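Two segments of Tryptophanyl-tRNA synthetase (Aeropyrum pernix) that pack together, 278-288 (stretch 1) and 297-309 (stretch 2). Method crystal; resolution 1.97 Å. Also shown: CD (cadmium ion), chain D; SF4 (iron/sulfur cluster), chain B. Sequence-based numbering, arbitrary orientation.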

ATOM      1  N   LYS A 278      21.072 -17.893 -32.425  1.00 35.91           N
ATOM      2  CA  LYS A 278      19.642 -17.679 -32.215  1.00 36.00           C
ATOM      3  C   LYS A 278      19.014 -17.082 -33.447  1.00 35.20           C
ATOM      4  O   LYS A 278      17.893 -17.473 -33.845  1.00 35.90           O
ATOM      5  CB  LYS A 278      19.416 -16.716 -31.027  1.00 34.13           C
ATOM      6  CG  LYS A 278      19.845 -17.279 -29.721  1.00 35.22           C
ATOM      7  CD  LYS A 278      19.414 -16.277 -28.572  1.00 30.77           C
ATOM      8  CE  LYS A 278      19.614 -16.918 -27.195  1.00 34.72           C
ATOM      9  NZ  LYS A 278      19.492 -15.790 -26.172  1.00 38.31           N
ATOM     10  N   LEU A 279      19.670 -16.081 -34.036  1.00 33.14           N
ATOM     11  CA  LEU A 279      19.090 -15.513 -35.261  1.00 35.20           C
ATOM     12  C   LEU A 279      18.979 -16.571 -36.379  1.00 36.39           C
ATOM     13  O   LEU A 279      17.985 -16.626 -37.151  1.00 36.55           O
ATOM     14  CB  LEU A 279      19.956 -14.332 -35.777  1.00 34.86           C
ATOM     15  CG  LEU A 279      19.369 -13.474 -36.923  1.00 35.22           C
ATOM     16  CD1 LEU A 279      18.029 -12.867 -36.516  1.00 38.00           C
ATOM     17  CD2 LEU A 279      20.256 -12.247 -37.155  1.00 36.42           C
ATOM     18  N   PHE A 280      20.025 -17.394 -36.517  1.00 36.80           N
ATOM     19  CA  PHE A 280      19.991 -18.369 -37.616  1.00 37.64           C
ATOM     20  C   PHE A 280      18.983 -19.513 -37.430  1.00 39.14           C
ATOM     21  O   PHE A 280      18.524 -20.136 -38.395  1.00 38.75           O
ATOM     22  CB  PHE A 280      21.404 -18.904 -37.958  1.00 36.40           C
ATOM     23  CG  PHE A 280      22.078 -18.072 -39.032  1.00 35.50           C
ATOM     24  CD1 PHE A 280      22.650 -16.855 -38.710  1.00 32.53           C
ATOM     25  CD2 PHE A 280      22.098 -18.486 -40.350  1.00 39.59           C
ATOM     26  CE1 PHE A 280      23.285 -16.022 -39.699  1.00 33.85           C
ATOM     27  CE2 PHE A 280      22.729 -17.677 -41.364  1.00 38.47           C
ATOM     28  CZ  PHE A 280      23.331 -16.452 -41.010  1.00 35.70           C
ATOM     29  N   ARG A 281      18.581 -19.709 -36.196  1.00 39.27           N
ATOM     30  CA  ARG A 281      17.527 -20.637 -35.890  1.00 41.33           C
ATOM     31  C   ARG A 281      16.141 -20.083 -35.952  1.00 41.31           C
ATOM     32  O   ARG A 281      15.196 -20.832 -35.731  1.00 41.05           O
ATOM     33  CB  ARG A 281      17.775 -21.219 -34.485  1.00 40.64           C
ATOM     34  CG  ARG A 281      18.884 -22.228 -34.607  1.00 47.12           C
ATOM     35  CD  ARG A 281      19.465 -22.568 -33.270  1.00 53.52           C
ATOM     36  NE  ARG A 281      20.736 -23.237 -33.512  1.00 61.21           N
ATOM     37  CZ  ARG A 281      21.703 -23.331 -32.599  1.00 65.66           C
ATOM     38  NH1 ARG A 281      21.519 -22.798 -31.384  1.00 65.12           N
ATOM     39  NH2 ARG A 281      22.842 -23.944 -32.906  1.00 67.27           N
ATOM     40  N   ALA A 282      15.994 -18.771 -36.199  1.00 40.16           N
ATOM     41  CA  ALA A 282      14.643 -18.140 -36.224  1.00 38.91           C
ATOM     42  C   ALA A 282      13.702 -18.754 -37.277  1.00 40.60           C
ATOM     43  O   ALA A 282      14.129 -19.067 -38.405  1.00 37.66           O
ATOM     44  CB  ALA A 282      14.728 -16.613 -36.499  1.00 38.29           C
ATOM     45  N   LEU A 283      12.415 -18.839 -36.939  1.00 40.43           N
ATOM     46  CA  LEU A 283      11.392 -19.147 -37.949  1.00 42.96           C
ATOM     47  C   LEU A 283      11.223 -18.053 -39.022  1.00 43.85           C
ATOM     48  O   LEU A 283      11.188 -16.826 -38.728  1.00 43.55           O
ATOM     49  CB  LEU A 283      10.046 -19.456 -37.266  1.00 44.18           C
ATOM     50  CG  LEU A 283      10.144 -20.555 -36.188  1.00 45.53           C
ATOM     51  CD1 LEU A 283       8.780 -21.016 -35.630  1.00 46.61           C
ATOM     52  CD2 LEU A 283      10.945 -21.759 -36.659  1.00 50.27           C
ATOM     53  N   THR A 284      11.140 -18.495 -40.266  1.00 42.51           N
ATOM     54  CA  THR A 284      10.976 -17.586 -41.388  1.00 44.59           C
ATOM     55  C   THR A 284       9.694 -17.903 -42.150  1.00 45.49           C
ATOM     56  O   THR A 284       9.020 -18.891 -41.863  1.00 46.37           O
ATOM     57  CB  THR A 284      12.142 -17.777 -42.402  1.00 44.06           C
ATOM     58  OG1 THR A 284      12.039 -19.098 -42.988  1.00 47.00           O
ATOM     59  CG2 THR A 284      13.454 -17.640 -41.699  1.00 42.80           C
ATOM     60  N   GLY A 285       9.349 -17.048 -43.093  1.00 46.53           N
ATOM     61  CA  GLY A 285       8.363 -17.406 -44.118  1.00 48.95           C
ATOM     62  C   GLY A 285       8.979 -18.074 -45.349  1.00 49.67           C
ATOM     63  O   GLY A 285       8.520 -17.838 -46.439  1.00 50.37           O
ATOM     64  N   GLY A 286      10.058 -18.837 -45.175  1.00 52.12           N
ATOM     65  CA  GLY A 286      10.766 -19.514 -46.282  1.00 56.18           C
ATOM     66  C   GLY A 286      10.006 -20.778 -46.714  1.00 59.39           C
ATOM     67  O   GLY A 286       8.943 -21.107 -46.142  1.00 58.84           O
ATOM     68  N   ARG A 287      10.500 -21.480 -47.744  1.00 62.44           N
ATOM     69  CA  ARG A 287       9.725 -22.603 -48.310  1.00 64.93           C
ATOM     70  C   ARG A 287      10.551 -23.849 -48.243  1.00 66.94           C
ATOM     71  O   ARG A 287      11.696 -23.830 -47.729  1.00 67.47           O
ATOM     72  CB  ARG A 287       9.242 -22.345 -49.752  1.00 65.66           C
ATOM     73  CG  ARG A 287       8.600 -20.986 -50.074  1.00 66.00           C
ATOM     74  CD  ARG A 287       7.030 -20.876 -50.052  1.00 67.41           C
ATOM     75  NE  ARG A 287       6.689 -19.550 -50.614  1.00 66.50           N
ATOM     76  CZ  ARG A 287       5.478 -18.971 -50.699  1.00 68.06           C
ATOM     77  NH1 ARG A 287       4.368 -19.575 -50.263  1.00 65.01           N
ATOM     78  NH2 ARG A 287       5.378 -17.743 -51.228  1.00 65.96           N
ATOM     79  N   ALA A 288       9.975 -24.931 -48.777  1.00 68.85           N
ATOM     80  CA  ALA A 288      10.577 -26.254 -48.762  1.00 69.80           C
ATOM     81  C   ALA A 288      12.073 -26.232 -49.026  1.00 70.65           C
ATOM     82  O   ALA A 288      12.865 -26.811 -48.252  1.00 70.95           O
ATOM     83  CB  ALA A 288       9.854 -27.173 -49.781  1.00 70.73           C
ATOM     84  N   GLY A 297       8.879 -17.049 -54.179  1.00 69.00           N
ATOM     85  CA  GLY A 297       9.366 -16.118 -53.153  1.00 66.72           C
ATOM     86  C   GLY A 297       8.949 -16.513 -51.733  1.00 64.05           C
ATOM     87  O   GLY A 297       8.484 -17.634 -51.489  1.00 64.38           O
ATOM     88  N   GLY A 298       9.127 -15.595 -50.788  1.00 61.34           N
ATOM     89  CA  GLY A 298       8.815 -15.902 -49.415  1.00 57.22           C
ATOM     90  C   GLY A 298       7.629 -15.147 -48.851  1.00 54.73           C
ATOM     91  O   GLY A 298       6.936 -14.367 -49.558  1.00 54.11           O
ATOM     92  N   VAL A 299       7.392 -15.370 -47.558  1.00 51.25           N
ATOM     93  CA  VAL A 299       6.273 -14.755 -46.903  1.00 49.81           C
ATOM     94  C   VAL A 299       6.781 -13.911 -45.690  1.00 49.60           C
ATOM     95  O   VAL A 299       6.854 -14.412 -44.560  1.00 47.39           O
ATOM     96  CB  VAL A 299       5.196 -15.843 -46.526  1.00 49.64           C
ATOM     97  CG1 VAL A 299       3.905 -15.209 -45.883  1.00 49.42           C
ATOM     98  CG2 VAL A 299       4.845 -16.738 -47.800  1.00 48.65           C
ATOM     99  N   PRO A 300       7.169 -12.641 -45.953  1.00 49.67           N
ATOM    100  CA  PRO A 300       7.696 -11.759 -44.877  1.00 49.04           C
ATOM    101  C   PRO A 300       6.691 -11.487 -43.738  1.00 48.35           C
ATOM    102  O   PRO A 300       7.100 -11.366 -42.585  1.00 47.27           O
ATOM    103  CB  PRO A 300       8.053 -10.445 -45.628  1.00 48.67           C
ATOM    104  CG  PRO A 300       8.375 -10.895 -47.073  1.00 48.70           C
ATOM    105  CD  PRO A 300       7.329 -12.025 -47.302  1.00 50.20           C
ATOM    106  N   GLU A 301       5.402 -11.399 -44.078  1.00 47.72           N
ATOM    107  CA  GLU A 301       4.283 -11.236 -43.110  1.00 47.61           C
ATOM    108  C   GLU A 301       4.341 -12.217 -41.913  1.00 45.65           C
ATOM    109  O   GLU A 301       3.904 -11.884 -40.819  1.00 45.80           O
ATOM    110  CB  GLU A 301       2.913 -11.359 -43.826  1.00 48.37           C
ATOM    111  CG  GLU A 301       2.545 -10.178 -44.740  1.00 50.49           C
ATOM    112  CD  GLU A 301       3.293 -10.141 -46.111  1.00 54.90           C
ATOM    113  OE1 GLU A 301       3.962 -11.128 -46.494  1.00 54.79           O
ATOM    114  OE2 GLU A 301       3.186  -9.107 -46.828  1.00 56.20           O
ATOM    115  N   VAL A 302       4.915 -13.405 -42.112  1.00 44.91           N
ATOM    116  CA  VAL A 302       5.034 -14.413 -41.032  1.00 43.59           C
ATOM    117  C   VAL A 302       6.478 -14.731 -40.606  1.00 42.45           C
ATOM    118  O   VAL A 302       6.744 -15.771 -39.954  1.00 41.34           O
ATOM    119  CB  VAL A 302       4.243 -15.723 -41.399  1.00 44.46           C
ATOM    120  CG1 VAL A 302       2.818 -15.343 -41.801  1.00 44.56           C
ATOM    121  CG2 VAL A 302       4.913 -16.415 -42.557  1.00 43.79           C
ATOM    122  N   CYS A 303       7.417 -13.855 -40.977  1.00 40.12           N
ATOM    123  CA  CYS A 303       8.835 -14.198 -40.849  1.00 38.47           C
ATOM    124  C   CYS A 303       9.394 -13.373 -39.698  1.00 38.31           C
ATOM    125  O   CYS A 303       9.296 -12.129 -39.692  1.00 36.54           O
ATOM    126  CB  CYS A 303       9.588 -13.793 -42.125  1.00 38.84           C
ATOM    127  SG  CYS A 303      11.298 -14.076 -41.934  1.00 38.48           S
ATOM    128  N   SER A 304       9.981 -14.053 -38.735  1.00 37.46           N
ATOM    129  CA  SER A 304      10.523 -13.334 -37.558  1.00 38.47           C
ATOM    130  C   SER A 304      11.877 -12.635 -37.894  1.00 37.69           C
ATOM    131  O   SER A 304      12.319 -11.746 -37.187  1.00 36.89           O
ATOM    132  CB  SER A 304      10.643 -14.331 -36.406  1.00 39.11           C
ATOM    133  OG  SER A 304      11.766 -15.139 -36.626  1.00 45.22           O
ATOM    134  N   VAL A 305      12.526 -13.013 -39.008  1.00 36.88           N
ATOM    135  CA  VAL A 305      13.753 -12.306 -39.440  1.00 36.66           C
ATOM    136  C   VAL A 305      13.374 -10.948 -40.007  1.00 36.38           C
ATOM    137  O   VAL A 305      13.936  -9.894 -39.628  1.00 36.40           O
ATOM    138  CB  VAL A 305      14.517 -13.118 -40.517  1.00 37.69           C
ATOM    139  CG1 VAL A 305      15.736 -12.256 -41.065  1.00 35.95           C
ATOM    140  CG2 VAL A 305      14.981 -14.471 -39.926  1.00 39.28           C
ATOM    141  N   TYR A 306      12.361 -10.966 -40.859  1.00 34.97           N
ATOM    142  CA  TYR A 306      11.851  -9.760 -41.449  1.00 34.05           C
ATOM    143  C   TYR A 306      11.316  -8.823 -40.355  1.00 34.50           C
ATOM    144  O   TYR A 306      11.530  -7.608 -40.406  1.00 33.39           O
ATOM    145  CB  TYR A 306      10.739 -10.067 -42.487  1.00 33.97           C
ATOM    146  CG  TYR A 306      10.175  -8.796 -43.083  1.00 34.14           C
ATOM    147  CD1 TYR A 306      10.961  -7.995 -43.944  1.00 33.41           C
ATOM    148  CD2 TYR A 306       8.904  -8.315 -42.714  1.00 38.52           C
ATOM    149  CE1 TYR A 306      10.456  -6.731 -44.453  1.00 35.77           C
ATOM    150  CE2 TYR A 306       8.399  -7.064 -43.216  1.00 36.85           C
ATOM    151  CZ  TYR A 306       9.180  -6.298 -44.088  1.00 41.56           C
ATOM    152  OH  TYR A 306       8.676  -5.106 -44.605  1.00 38.76           O
ATOM    153  N   HIS A 307      10.610  -9.366 -39.362  1.00 33.32           N
ATOM    154  CA  HIS A 307      10.198  -8.480 -38.239  1.00 34.60           C
ATOM    155  C   HIS A 307      11.357  -7.927 -37.405  1.00 33.47           C
ATOM    156  O   HIS A 307      11.289  -6.819 -36.955  1.00 34.33           O
ATOM    157  CB  HIS A 307       9.138  -9.190 -37.396  1.00 33.86           C
ATOM    158  CG  HIS A 307       7.838  -9.275 -38.097  1.00 38.96           C
ATOM    159  ND1 HIS A 307       7.523 -10.319 -38.948  1.00 48.08           N
ATOM    160  CD2 HIS A 307       6.798  -8.397 -38.173  1.00 44.97           C
ATOM    161  CE1 HIS A 307       6.305 -10.125 -39.445  1.00 49.37           C
ATOM    162  NE2 HIS A 307       5.859  -8.960 -39.005  1.00 46.23           N
ATOM    163  N   MET A 308      12.435  -8.681 -37.223  1.00 32.64           N
ATOM    164  CA  MET A 308      13.629  -8.105 -36.603  1.00 33.11           C
ATOM    165  C   MET A 308      14.137  -6.914 -37.456  1.00 32.03           C
ATOM    166  O   MET A 308      14.529  -5.885 -36.931  1.00 31.96           O
ATOM    167  CB  MET A 308      14.770  -9.153 -36.547  1.00 32.12           C
ATOM    168  CG  MET A 308      14.694 -10.093 -35.331  1.00 38.25           C
ATOM    169  SD  MET A 308      15.003  -9.276 -33.736  1.00 44.25           S
ATOM    170  CE  MET A 308      16.743  -8.849 -33.721  1.00 43.51           C
ATOM    171  N   ASP A 309      14.210  -7.078 -38.785  1.00 30.36           N
ATOM    172  CA  ASP A 309      14.595  -5.924 -39.656  1.00 31.39           C
ATOM    173  C   ASP A 309      13.644  -4.750 -39.527  1.00 31.69           C
ATOM    174  O   ASP A 309      14.044  -3.612 -39.413  1.00 32.07           O
ATOM    175  CB  ASP A 309      14.585  -6.380 -41.150  1.00 32.27           C
ATOM    176  CG  ASP A 309      15.749  -7.309 -41.478  1.00 34.50           C
ATOM    177  OD1 ASP A 309      16.758  -7.261 -40.768  1.00 33.88           O
ATOM    178  OD2 ASP A 309      15.631  -8.100 -42.423  1.00 37.08           O
TER
HETATM  179 CD    CD D 375       3.652  -7.834 -39.045  1.00 63.87          CD
HETATM  180 FE1  SF4 B 373      14.167 -13.129 -45.512  1.00 44.72          FE
HETATM  181 FE2  SF4 B 373      11.878 -13.715 -46.911  1.00 49.29          FE
HETATM  182 FE3  SF4 B 373      13.374 -15.721 -45.777  1.00 48.98          FE
HETATM  183 FE4  SF4 B 373      12.089 -13.939 -44.147  1.00 42.44          FE
HETATM  184  S1  SF4 B 373      11.100 -15.453 -45.701  1.00 48.71           S
HETATM  185  S2  SF4 B 373      14.213 -14.686 -43.890  1.00 44.89           S
HETATM  186  S3  SF4 B 373      12.168 -12.032 -45.300  1.00 44.89           S
HETATM  187  S4  SF4 B 373      13.994 -14.342 -47.546  1.00 46.17           S
HETATM  188  O   HOH W   1       3.201  -8.753 -37.307  1.00 52.83           O
HETATM  189  O   HOH W   2       4.330  -5.408 -38.259  1.00 42.01           O

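Three backbone carbonyls organize this contact, and each accepts at least one hydrogen bond from the other segment. At the start of the 304-309 helix, Leu283 O takes two hydrogen bonds from a single residue: Ser304 N at 3.0 Å and Ser304 OG at 2.8 Å. A free amide in the first helical turn needs an acceptor from outside the helix, and the incoming loop supplies it. The p rotamer of Ser304 brings its hydroxyl to the same oxygen.

Further along, Gly285 O accepts from Val299 N at 2.9 Å, while Gly285 CA makes a CA-H...O contact with Val299 O at 3.4 Å. That closeness depends on glycine: an ideal CB on Gly285 would lie 1.9 Å from Val299 O. Gly285 N is left without a partner in the model, buried by the contact with Cys303 CB 3.4 Å away.

The third carbonyl, Gly297 O, sits near the plane of the Arg287 guanidinium, receiving Arg287 NE at 2.8 Å with a good angle of 162° and Arg287 NH2 at 3.1 Å with a more bent one of 136°. Val299 CG2 covers one face of the same group, 3.6 Å from Arg287 NH2. Gly297 itself has positive phi, a conformation that favours glycine.

Cys303 does several jobs at once. Cys303 SG binds SF4 FE4 at 2.4 Å and caps the helix by accepting from Tyr306 N at 3.5 Å; Cys303 O accepts from His307 ND1 at 2.6 Å and His307 N at 3.1 Å. With ND1 so engaged, His307 NE2 binds cadmium at 2.5 Å. Across from Cys303, Thr284 OG1 turns back to its own loop, accepting from Gly286 N at 3.0 Å.

Apolar packing is modest: Ala282 CB meets Val305 CG2 at 4.0 Å, and Leu279 CD1 just reaches Met308 CG at 4.5 Å.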